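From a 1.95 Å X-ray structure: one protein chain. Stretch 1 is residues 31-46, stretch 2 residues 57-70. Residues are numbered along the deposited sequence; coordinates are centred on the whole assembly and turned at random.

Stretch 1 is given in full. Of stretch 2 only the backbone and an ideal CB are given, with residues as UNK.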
ATOM      1  N   GLN A  31      16.919   0.520  -3.966  1.00 16.44           N
ATOM      2  CA  GLN A  31      17.174   1.064  -5.291  1.00 21.72           C
ATOM      3  C   GLN A  31      16.263   2.256  -5.541  1.00 23.05           C
ATOM      4  O   GLN A  31      15.058   2.187  -5.281  1.00 23.48           O
ATOM      5  CB  GLN A  31      16.951   0.010  -6.378  1.00 24.62           C
ATOM      6  CG  GLN A  31      17.738  -1.267  -6.201  1.00 34.79           C
ATOM      7  CD  GLN A  31      17.438  -2.282  -7.307  1.00 50.79           C
ATOM      8  OE1 GLN A  31      16.967  -1.927  -8.402  1.00 52.70           O
ATOM      9  NE2 GLN A  31      17.707  -3.553  -7.022  1.00 59.44           N
ATOM     10  N   ASP A  32      16.835   3.344  -6.047  1.00 20.98           N
ATOM     11  CA  ASP A  32      16.067   4.567  -6.274  1.00 23.25           C
ATOM     12  C   ASP A  32      15.427   4.579  -7.666  1.00 22.85           C
ATOM     13  O   ASP A  32      16.083   4.887  -8.638  1.00 21.73           O
ATOM     14  CB  ASP A  32      16.966   5.798  -6.097  1.00 24.03           C
ATOM     15  CG  ASP A  32      16.166   7.088  -5.914  1.00 26.76           C
ATOM     16  OD1 ASP A  32      14.966   7.107  -6.279  1.00 21.90           O
ATOM     17  OD2 ASP A  32      16.735   8.080  -5.397  1.00 25.24           O
ATOM     18  N   GLY A  33      14.143   4.260  -7.768  1.00 22.11           N
ATOM     19  CA  GLY A  33      13.505   4.267  -9.077  1.00 19.77           C
ATOM     20  C   GLY A  33      12.547   5.423  -9.287  1.00 19.18           C
ATOM     21  O   GLY A  33      11.687   5.369 -10.190  1.00 16.49           O
ATOM     22  N   ARG A  34      12.681   6.452  -8.447  1.00 15.20           N
ATOM     23  CA  ARG A  34      11.757   7.584  -8.432  1.00 16.06           C
ATOM     24  C   ARG A  34      11.680   8.329  -9.754  1.00 17.49           C
ATOM     25  O   ARG A  34      10.614   8.812 -10.137  1.00 15.32           O
ATOM     26  CB  ARG A  34      12.143   8.585  -7.338  1.00 16.16           C
ATOM     27  CG  ARG A  34      11.851   8.109  -5.936  1.00 15.79           C
ATOM     28  CD  ARG A  34      12.312   9.118  -4.916  1.00 16.52           C
ATOM     29  NE  ARG A  34      13.771   9.228  -4.876  1.00 15.43           N
ATOM     30  CZ  ARG A  34      14.408  10.318  -4.463  1.00 18.49           C
ATOM     31  NH1 ARG A  34      13.704  11.382  -4.085  1.00 13.15           N
ATOM     32  NH2 ARG A  34      15.744  10.344  -4.424  1.00 18.34           N
ATOM     33  N   GLY A  35      12.830   8.463 -10.411  1.00 18.18           N
ATOM     34  CA  GLY A  35      12.926   9.202 -11.654  1.00 18.26           C
ATOM     35  C   GLY A  35      12.211   8.501 -12.800  1.00 19.27           C
ATOM     36  O   GLY A  35      11.462   9.127 -13.537  1.00 20.60           O
ATOM     37  N   ARG A  36      12.444   7.204 -12.957  1.00 20.31           N
ATOM     38  CA  ARG A  36      11.816   6.478 -14.046  1.00 24.63           C
ATOM     39  C   ARG A  36      10.310   6.330 -13.781  1.00 23.07           C
ATOM     40  O   ARG A  36       9.490   6.444 -14.699  1.00 17.01           O
ATOM     41  CB  ARG A  36      12.480   5.111 -14.245  1.00 22.41           C
ATOM     42  CG  ARG A  36      11.886   4.267 -15.392  1.00 19.05           C
ATOM     43  CD  ARG A  36      11.891   4.995 -16.726  1.00 18.99           C
ATOM     44  NE  ARG A  36      11.367   4.146 -17.794  1.00 19.70           N
ATOM     45  CZ  ARG A  36      11.177   4.542 -19.051  1.00 25.20           C
ATOM     46  NH1 ARG A  36      11.467   5.788 -19.413  1.00 23.61           N
ATOM     47  NH2 ARG A  36      10.712   3.687 -19.953  1.00 23.75           N
ATOM     48  N   PHE A  37       9.936   6.128 -12.523  1.00 14.96           N
ATOM     49  CA  PHE A  37       8.513   6.010 -12.228  1.00 14.31           C
ATOM     50  C   PHE A  37       7.767   7.325 -12.538  1.00 15.27           C
ATOM     51  O   PHE A  37       6.684   7.288 -13.141  1.00 14.29           O
ATOM     52  CB  PHE A  37       8.288   5.579 -10.777  1.00 13.52           C
ATOM     53  CG  PHE A  37       6.844   5.285 -10.453  1.00 14.55           C
ATOM     54  CD1 PHE A  37       6.262   4.076 -10.826  1.00 15.37           C
ATOM     55  CD2 PHE A  37       6.060   6.234  -9.829  1.00 16.90           C
ATOM     56  CE1 PHE A  37       4.912   3.809 -10.543  1.00 14.61           C
ATOM     57  CE2 PHE A  37       4.713   5.981  -9.537  1.00 12.51           C
ATOM     58  CZ  PHE A  37       4.146   4.763  -9.892  1.00 14.80           C
ATOM     59  N   ARG A  38       8.340   8.471 -12.151  1.00 16.20           N
ATOM     60  CA  ARG A  38       7.727   9.773 -12.483  1.00 19.03           C
ATOM     61  C   ARG A  38       7.561   9.937 -13.997  1.00 17.51           C
ATOM     62  O   ARG A  38       6.521  10.384 -14.491  1.00 15.32           O
ATOM     63  CB  ARG A  38       8.560  10.947 -11.934  1.00 19.10           C
ATOM     64  CG  ARG A  38       8.017  12.328 -12.354  1.00 17.39           C
ATOM     65  CD  ARG A  38       8.870  13.504 -11.815  1.00 18.21           C
ATOM     66  NE  ARG A  38       9.066  13.420 -10.360  1.00 14.80           N
ATOM     67  CZ  ARG A  38       8.194  13.827  -9.443  1.00 18.79           C
ATOM     68  NH1 ARG A  38       7.045  14.369  -9.810  1.00 14.55           N
ATOM     69  NH2 ARG A  38       8.481  13.693  -8.148  1.00 17.32           N
ATOM     70  N   GLU A  39       8.598   9.547 -14.720  1.00 15.91           N
ATOM     71  CA  GLU A  39       8.614   9.609 -16.163  1.00 16.86           C
ATOM     72  C   GLU A  39       7.475   8.789 -16.784  1.00 16.77           C
ATOM     73  O   GLU A  39       6.764   9.262 -17.663  1.00 17.19           O
ATOM     74  CB  GLU A  39       9.972   9.110 -16.652  1.00 18.63           C
ATOM     75  CG  GLU A  39      10.278   9.305 -18.127  1.00 24.35           C
ATOM     76  CD  GLU A  39      11.726   8.965 -18.414  1.00 30.13           C
ATOM     77  OE1 GLU A  39      12.366   8.328 -17.547  1.00 28.06           O
ATOM     78  OE2 GLU A  39      12.240   9.366 -19.476  1.00 36.17           O
ATOM     79  N   ILE A  40       7.327   7.552 -16.324  1.00 16.60           N
ATOM     80  CA  ILE A  40       6.271   6.666 -16.794  1.00 16.40           C
ATOM     81  C   ILE A  40       4.889   7.221 -16.461  1.00 15.88           C
ATOM     82  O   ILE A  40       4.016   7.305 -17.339  1.00 16.74           O
ATOM     83  CB  ILE A  40       6.436   5.264 -16.185  1.00 16.19           C
ATOM     84  CG1 ILE A  40       7.631   4.567 -16.846  1.00 17.58           C
ATOM     85  CG2 ILE A  40       5.156   4.438 -16.351  1.00 16.17           C
ATOM     86  CD1 ILE A  40       7.992   3.218 -16.205  1.00 18.56           C
HETATM   87  N   MSE A  41       4.684   7.624 -15.208  1.00 15.11           N
HETATM   88  CA  MSE A  41       3.349   8.068 -14.798  1.00 14.81           C
HETATM   89  C   MSE A  41       2.979   9.363 -15.523  1.00 17.04           C
HETATM   90  O   MSE A  41       1.850   9.539 -15.992  1.00 18.49           O
HETATM   91  CB  MSE A  41       3.268   8.247 -13.282  1.00 14.08           C
HETATM   92  CG  MSE A  41       1.853   8.451 -12.767  1.00 19.13           C
HETATM   93 SE   MSE A  41       1.744   8.375 -10.819  0.58 17.40          SE
HETATM   94  CE  MSE A  41      -0.141   8.960 -10.657  1.00 13.69           C
ATOM     95  N   THR A  42       3.954  10.243 -15.667  1.00 17.81           N
ATOM     96  CA  THR A  42       3.750  11.508 -16.352  1.00 19.39           C
ATOM     97  C   THR A  42       3.360  11.336 -17.841  1.00 21.67           C
ATOM     98  O   THR A  42       2.445  12.011 -18.331  1.00 17.44           O
ATOM     99  CB  THR A  42       5.022  12.382 -16.220  1.00 19.14           C
ATOM    100  OG1 THR A  42       5.232  12.687 -14.831  1.00 19.56           O
ATOM    101  CG2 THR A  42       4.886  13.672 -17.011  1.00 21.07           C
ATOM    102  N   ALA A  43       4.043  10.428 -18.540  1.00 19.83           N
ATOM    103  CA  ALA A  43       3.743  10.105 -19.939  1.00 20.93           C
ATOM    104  C   ALA A  43       2.370   9.461 -20.092  1.00 21.21           C
ATOM    105  O   ALA A  43       1.644   9.763 -21.044  1.00 18.65           O
ATOM    106  CB  ALA A  43       4.825   9.180 -20.519  1.00 19.35           C
ATOM    107  N   ILE A  44       2.016   8.586 -19.143  1.00 17.30           N
ATOM    108  CA  ILE A  44       0.702   7.938 -19.146  1.00 18.35           C
ATOM    109  C   ILE A  44      -0.405   8.985 -19.122  1.00 17.93           C
ATOM    110  O   ILE A  44      -1.360   8.924 -19.900  1.00 18.02           O
ATOM    111  CB  ILE A  44       0.553   6.953 -17.944  1.00 18.66           C
ATOM    112  CG1 ILE A  44       1.323   5.660 -18.247  1.00 16.86           C
ATOM    113  CG2 ILE A  44      -0.919   6.632 -17.657  1.00 19.15           C
ATOM    114  CD1 ILE A  44       1.330   4.669 -17.112  1.00 16.36           C
HETATM  115  N   MSE A  45      -0.258   9.967 -18.243  1.00 18.22           N
HETATM  116  CA  MSE A  45      -1.284  10.981 -18.096  1.00 18.03           C
HETATM  117  C   MSE A  45      -1.284  11.942 -19.265  1.00 21.53           C
HETATM  118  O   MSE A  45      -2.338  12.441 -19.638  1.00 23.66           O
HETATM  119  CB  MSE A  45      -1.097  11.720 -16.783  1.00 18.96           C
HETATM  120  CG  MSE A  45      -1.244  10.768 -15.608  1.00 20.97           C
HETATM  121 SE   MSE A  45      -0.885  11.563 -13.883  0.56 22.18          SE
HETATM  122  CE  MSE A  45      -2.559  12.553 -13.670  1.00 17.48           C
ATOM    123  N   ALA A  46      -0.118  12.205 -19.849  1.00 18.46           N
ATOM    124  CA  ALA A  46      -0.103  13.069 -21.026  1.00 23.57           C
ATOM    125  C   ALA A  46      -0.759  12.330 -22.194  1.00 25.94           C
ATOM    126  O   ALA A  46      -1.407  12.941 -23.034  1.00 27.13           O
ATOM    127  CB  ALA A  46       1.324  13.512 -21.385  1.00 22.72           C
ATOM    128  N   UNK A  57      -3.035  17.807 -12.762  1.00 22.50           N
ATOM    129  CA  UNK A  57      -1.757  18.150 -13.376  1.00 25.22           C
ATOM    130  C   UNK A  57      -0.656  17.303 -12.768  1.00 19.11           C
ATOM    131  O   UNK A  57      -0.665  17.059 -11.562  1.00 20.18           O
ATOM    132  CB  UNK A  57      -1.447  19.638 -13.204  1.00 25.22           C
ATOM    133  N   UNK A  58       0.285  16.860 -13.599  1.00 19.35           N
ATOM    134  CA  UNK A  58       1.440  16.097 -13.119  1.00 24.60           C
ATOM    135  C   UNK A  58       2.644  16.992 -12.772  1.00 22.60           C
ATOM    136  O   UNK A  58       3.654  16.510 -12.235  1.00 21.54           O
ATOM    137  CB  UNK A  58       1.852  15.071 -14.177  1.00 24.60           C
ATOM    138  N   UNK A  59       2.533  18.283 -13.080  1.00 21.10           N
ATOM    139  CA  UNK A  59       3.619  19.233 -12.844  1.00 24.15           C
ATOM    140  C   UNK A  59       3.979  19.384 -11.368  1.00 23.50           C
ATOM    141  O   UNK A  59       3.110  19.319 -10.498  1.00 24.16           O
ATOM    142  CB  UNK A  59       3.238  20.600 -13.415  1.00 24.15           C
ATOM    143  N   UNK A  60       5.259  19.615 -11.102  1.00 22.88           N
ATOM    144  CA  UNK A  60       5.736  19.838  -9.750  1.00 24.10           C
ATOM    145  C   UNK A  60       5.499  18.646  -8.831  1.00 19.93           C
ATOM    146  O   UNK A  60       5.919  17.531  -9.118  1.00 19.42           O
ATOM    147  CB  UNK A  60       5.061  21.080  -9.165  1.00 24.10           C
ATOM    148  N   UNK A  61       4.808  18.896  -7.730  1.00 19.42           N
ATOM    149  CA  UNK A  61       4.513  17.877  -6.739  1.00 18.06           C
ATOM    150  C   UNK A  61       3.087  17.350  -6.909  1.00 17.27           C
ATOM    151  O   UNK A  61       2.633  16.546  -6.101  1.00 17.82           O
ATOM    152  CB  UNK A  61       4.711  18.436  -5.328  1.00 18.06           C
ATOM    153  N   UNK A  62       2.400  17.803  -7.962  1.00 17.88           N
ATOM    154  CA  UNK A  62       1.014  17.438  -8.230  1.00 18.50           C
ATOM    155  C   UNK A  62       0.636  15.961  -8.081  1.00 16.10           C
ATOM    156  O   UNK A  62      -0.344  15.631  -7.424  1.00 17.04           O
ATOM    157  CB  UNK A  62       0.674  17.875  -9.656  1.00 18.50           C
ATOM    158  N   UNK A  63       1.396  15.067  -8.698  1.00 15.84           N
ATOM    159  CA  UNK A  63       1.124  13.647  -8.519  1.00 14.74           C
ATOM    160  C   UNK A  63       2.129  12.962  -7.593  1.00 14.16           C
ATOM    161  O   UNK A  63       1.761  12.076  -6.816  1.00 16.41           O
ATOM    162  CB  UNK A  63       1.121  12.948  -9.880  1.00 14.74           C
ATOM    163  N   UNK A  64       3.387  13.378  -7.670  1.00 14.78           N
ATOM    164  CA  UNK A  64       4.468  12.738  -6.919  1.00 14.43           C
ATOM    165  C   UNK A  64       5.389  13.777  -6.347  1.00 15.19           C
ATOM    166  O   UNK A  64       5.941  14.585  -7.095  1.00 16.50           O
ATOM    167  CB  UNK A  64       5.254  11.767  -7.802  1.00 14.43           C
ATOM    168  N   UNK A  65       5.555  13.759  -5.026  1.00 15.22           N
ATOM    169  CA  UNK A  65       6.419  14.730  -4.354  1.00 15.55           C
ATOM    170  C   UNK A  65       7.829  14.624  -4.876  1.00 16.25           C
ATOM    171  O   UNK A  65       8.306  13.525  -5.161  1.00 19.73           O
ATOM    172  CB  UNK A  65       6.401  14.524  -2.838  1.00 15.55           C
ATOM    173  N   UNK A  66       8.486  15.774  -4.993  1.00 17.41           N
ATOM    174  CA  UNK A  66       9.888  15.827  -5.367  1.00 19.21           C
ATOM    175  C   UNK A  66      10.768  15.901  -4.133  1.00 19.38           C
ATOM    176  O   UNK A  66      11.129  16.989  -3.717  1.00 20.31           O
ATOM    177  CB  UNK A  66      10.156  17.022  -6.284  1.00 19.21           C
ATOM    178  N   UNK A  67      11.123  14.756  -3.562  1.00 19.20           N
ATOM    179  CA  UNK A  67      12.073  14.718  -2.461  1.00 17.87           C
ATOM    180  C   UNK A  67      13.469  14.905  -3.028  1.00 20.90           C
ATOM    181  O   UNK A  67      13.658  14.822  -4.236  1.00 23.62           O
ATOM    182  CB  UNK A  67      11.967  13.408  -1.677  1.00 17.87           C
ATOM    183  N   UNK A  68      14.440  15.167  -2.159  1.00 22.84           N
ATOM    184  CA  UNK A  68      15.806  15.455  -2.599  1.00 26.62           C
ATOM    185  C   UNK A  68      16.462  14.237  -3.246  1.00 26.15           C
ATOM    186  O   UNK A  68      16.097  13.090  -2.969  1.00 23.80           O
ATOM    187  CB  UNK A  68      16.651  15.932  -1.416  1.00 26.62           C
ATOM    188  N   UNK A  69      17.435  14.497  -4.107  1.00 26.91           N
ATOM    189  CA  UNK A  69      18.217  13.437  -4.717  1.00 28.17           C
ATOM    190  C   UNK A  69      17.523  12.678  -5.836  1.00 24.99           C
ATOM    191  O   UNK A  69      18.056  11.687  -6.315  1.00 25.90           O
ATOM    192  CB  UNK A  69      18.635  12.442  -3.633  1.00 28.17           C
ATOM    193  N   UNK A  70      16.349  13.125  -6.271  1.00 22.21           N
ATOM    194  CA  UNK A  70      15.628  12.343  -7.265  1.00 21.46           C
ATOM    195  C   UNK A  70      16.391  12.264  -8.598  1.00 23.72           C
ATOM    196  O   UNK A  70      16.774  13.281  -9.161  1.00 24.61           O
ATOM    197  CB  UNK A  70      14.240  12.945  -7.491  1.00 21.46           C
TER

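Position 57 points its CA-to-CB bond away from stretch 1, and no atom of the helix lies within 5.5 Å of the ideal CB, so the helix sets no demand. It is Ser57, whose OG accepts from the backbone N of residue 59 (3.2 Å).

Position 58 points toward the helix, its ideal CB 4.2 Å from Thr42 OG1 and 4.5 Å from Met45 SE. A small side chain, polar or not, suits this mixed surface. Ser58 is found; its OG lies 3.7 Å from Thr42 CG2, and one water joins Ser58 OG (2.9 Å) to Thr42 O (2.6 Å).

Positions 59 to 62 form a type II' turn with CB directions mostly away, so polar residues and glycines are expected. Position 59 is Asp59. At 60, phi/psi of 62/-124 favours glycine, and Gly60 is there. Position 61 is open to many polar residues; Asp61 turns back along its own stretch, its OD1 2.9 Å from NE of residue 66 in a salt bridge. At 62 an ideal CB would sit 2.5 Å from the O of residue 57, a clash that Gly62 avoids.

Position 63 points toward Met41 CE (4.3 Å) and Met45 SE (4.7 Å), an apolar site for Ile, Leu, Val or Met. Ile63 places CD1 3.8 Å from Met41 CG and CG2 3.7 Å from Met45 SE.

Position 64 also points toward the helix, its ideal CB 3.7 Å from Arg38 NH1, with the Phe37 ring and Met41 SE beyond; a medium apolar chain could reach them. Leu64 sets CD1 3.9 Å from Phe37 CD2 and 4.1 Å from Met41 SE, while its O accepts from Arg38 NH1 and NH2 (both 2.9 Å).

Position 65 points away and tolerates much; it is Trp65. Position 66 points sideways, its ideal CB 4.2 Å from Arg38 NH2, so a chain with a methylene stem fits. Arg66 lays CG over one face of the Arg38 guanidinium, 3.6 Å from NH2.

Position 67 has its ideal CB 3.6 Å from Arg34 NH1, at the start of a type II turn; several side chains would do, and Leu67 is found. Position 68 points away: Ala68, whose O accepts from Arg34 NH1 and NH2 (both 3.1 Å). Position 69 has phi/psi of 76/8, favouring glycine: Gly69.

Position 70 points sideways beside Arg34 and Arg38, so an acid long enough to reach a guanidinium fits best. Extended Glu70 (chi1 and chi2 both t) binds Arg38 side-on, through NE and NH2: OE1 lies 2.7 Å from NE and OE2 2.9 Å from NH2, a two-pronged salt bridge.

Stretch 2 (57-70) SSDGDGILWRLAGE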
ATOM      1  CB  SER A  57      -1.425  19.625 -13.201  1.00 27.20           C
ATOM      2  OG  SER A  57      -0.136  19.888 -13.739  1.00 32.43           O
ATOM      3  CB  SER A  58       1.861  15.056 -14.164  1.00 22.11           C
ATOM      4  OG  SER A  58       2.263  15.699 -15.353  1.00 24.19           O
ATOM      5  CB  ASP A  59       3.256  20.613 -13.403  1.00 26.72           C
ATOM      6  CG  ASP A  59       3.083  20.604 -14.904  1.00 34.88           C
ATOM      7  OD1 ASP A  59       3.398  19.574 -15.537  1.00 36.90           O
ATOM      8  OD2 ASP A  59       2.639  21.631 -15.455  1.00 42.01           O
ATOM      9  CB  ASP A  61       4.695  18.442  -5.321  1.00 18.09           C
ATOM     10  CG  ASP A  61       6.100  18.935  -5.063  1.00 21.58           C
ATOM     11  OD1 ASP A  61       7.066  18.151  -5.259  1.00 19.95           O
ATOM     12  OD2 ASP A  61       6.233  20.118  -4.669  1.00 21.34           O
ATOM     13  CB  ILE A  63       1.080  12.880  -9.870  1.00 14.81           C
ATOM     14  CG1 ILE A  63       2.362  13.097 -10.691  1.00 15.62           C
ATOM     15  CG2 ILE A  63      -0.185  13.286 -10.657  1.00 15.95           C
ATOM     16  CD1 ILE A  63       2.541  12.108 -11.907  1.00 16.80           C
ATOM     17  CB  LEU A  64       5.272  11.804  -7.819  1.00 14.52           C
ATOM     18  CG  LEU A  64       4.529  10.620  -8.434  1.00 16.27           C
ATOM     19  CD1 LEU A  64       5.332  10.069  -9.624  1.00 14.40           C
ATOM     20  CD2 LEU A  64       4.335   9.516  -7.360  1.00 12.81           C
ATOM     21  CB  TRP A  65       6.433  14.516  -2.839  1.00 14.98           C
ATOM     22  CG  TRP A  65       5.176  14.934  -2.166  1.00 14.65           C
ATOM     23  CD1 TRP A  65       4.154  14.122  -1.757  1.00 13.70           C
ATOM     24  CD2 TRP A  65       4.793  16.268  -1.826  1.00 16.59           C
ATOM     25  NE1 TRP A  65       3.162  14.871  -1.172  1.00 13.83           N
ATOM     26  CE2 TRP A  65       3.524  16.193  -1.211  1.00 15.68           C
ATOM     27  CE3 TRP A  65       5.397  17.523  -1.982  1.00 16.61           C
ATOM     28  CZ2 TRP A  65       2.854  17.320  -0.741  1.00 15.50           C
ATOM     29  CZ3 TRP A  65       4.721  18.649  -1.515  1.00 17.42           C
ATOM     30  CH2 TRP A  65       3.461  18.536  -0.904  1.00 16.67           C
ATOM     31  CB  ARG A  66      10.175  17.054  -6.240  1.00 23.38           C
ATOM     32  CG  ARG A  66       9.419  17.106  -7.543  1.00 26.40           C
ATOM     33  CD  ARG A  66       9.438  18.513  -8.139  1.00 27.61           C
ATOM     34  NE  ARG A  66       8.590  19.431  -7.382  1.00 28.39           N
ATOM     35  CZ  ARG A  66       8.407  20.714  -7.685  1.00 33.76           C
ATOM     36  NH1 ARG A  66       9.015  21.244  -8.740  1.00 35.20           N
ATOM     37  NH2 ARG A  66       7.607  21.470  -6.938  1.00 33.78           N
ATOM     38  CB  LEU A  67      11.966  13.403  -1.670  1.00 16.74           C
ATOM     39  CG  LEU A  67      11.085  13.489  -0.403  1.00 15.96           C
ATOM     40  CD1 LEU A  67       9.615  13.647  -0.762  1.00 15.34           C
ATOM     41  CD2 LEU A  67      11.305  12.313   0.540  1.00 15.81           C
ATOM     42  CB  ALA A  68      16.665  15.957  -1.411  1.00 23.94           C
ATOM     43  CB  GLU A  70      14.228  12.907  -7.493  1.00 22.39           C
ATOM     44  CG  GLU A  70      13.346  11.976  -8.339  1.00 24.14           C
ATOM     45  CD  GLU A  70      11.970  12.545  -8.587  1.00 27.19           C
ATOM     46  OE1 GLU A  70      11.645  12.822  -9.755  1.00 30.47           O
ATOM     47  OE2 GLU A  70      11.203  12.707  -7.620  1.00 28.83           O
TER
HETATM   48  O   HOH W   1      11.125  12.241  -5.032  1.00 15.46           O
HETATM   49  O   HOH W   2       4.056  15.576  -9.642  1.00 17.74           O
HETATM   50  O   HOH W   3       5.895  14.870 -12.792  1.00 38.60           O
HETATM   51  O   HOH W   4       1.364  14.276 -17.661  1.00 17.55           O
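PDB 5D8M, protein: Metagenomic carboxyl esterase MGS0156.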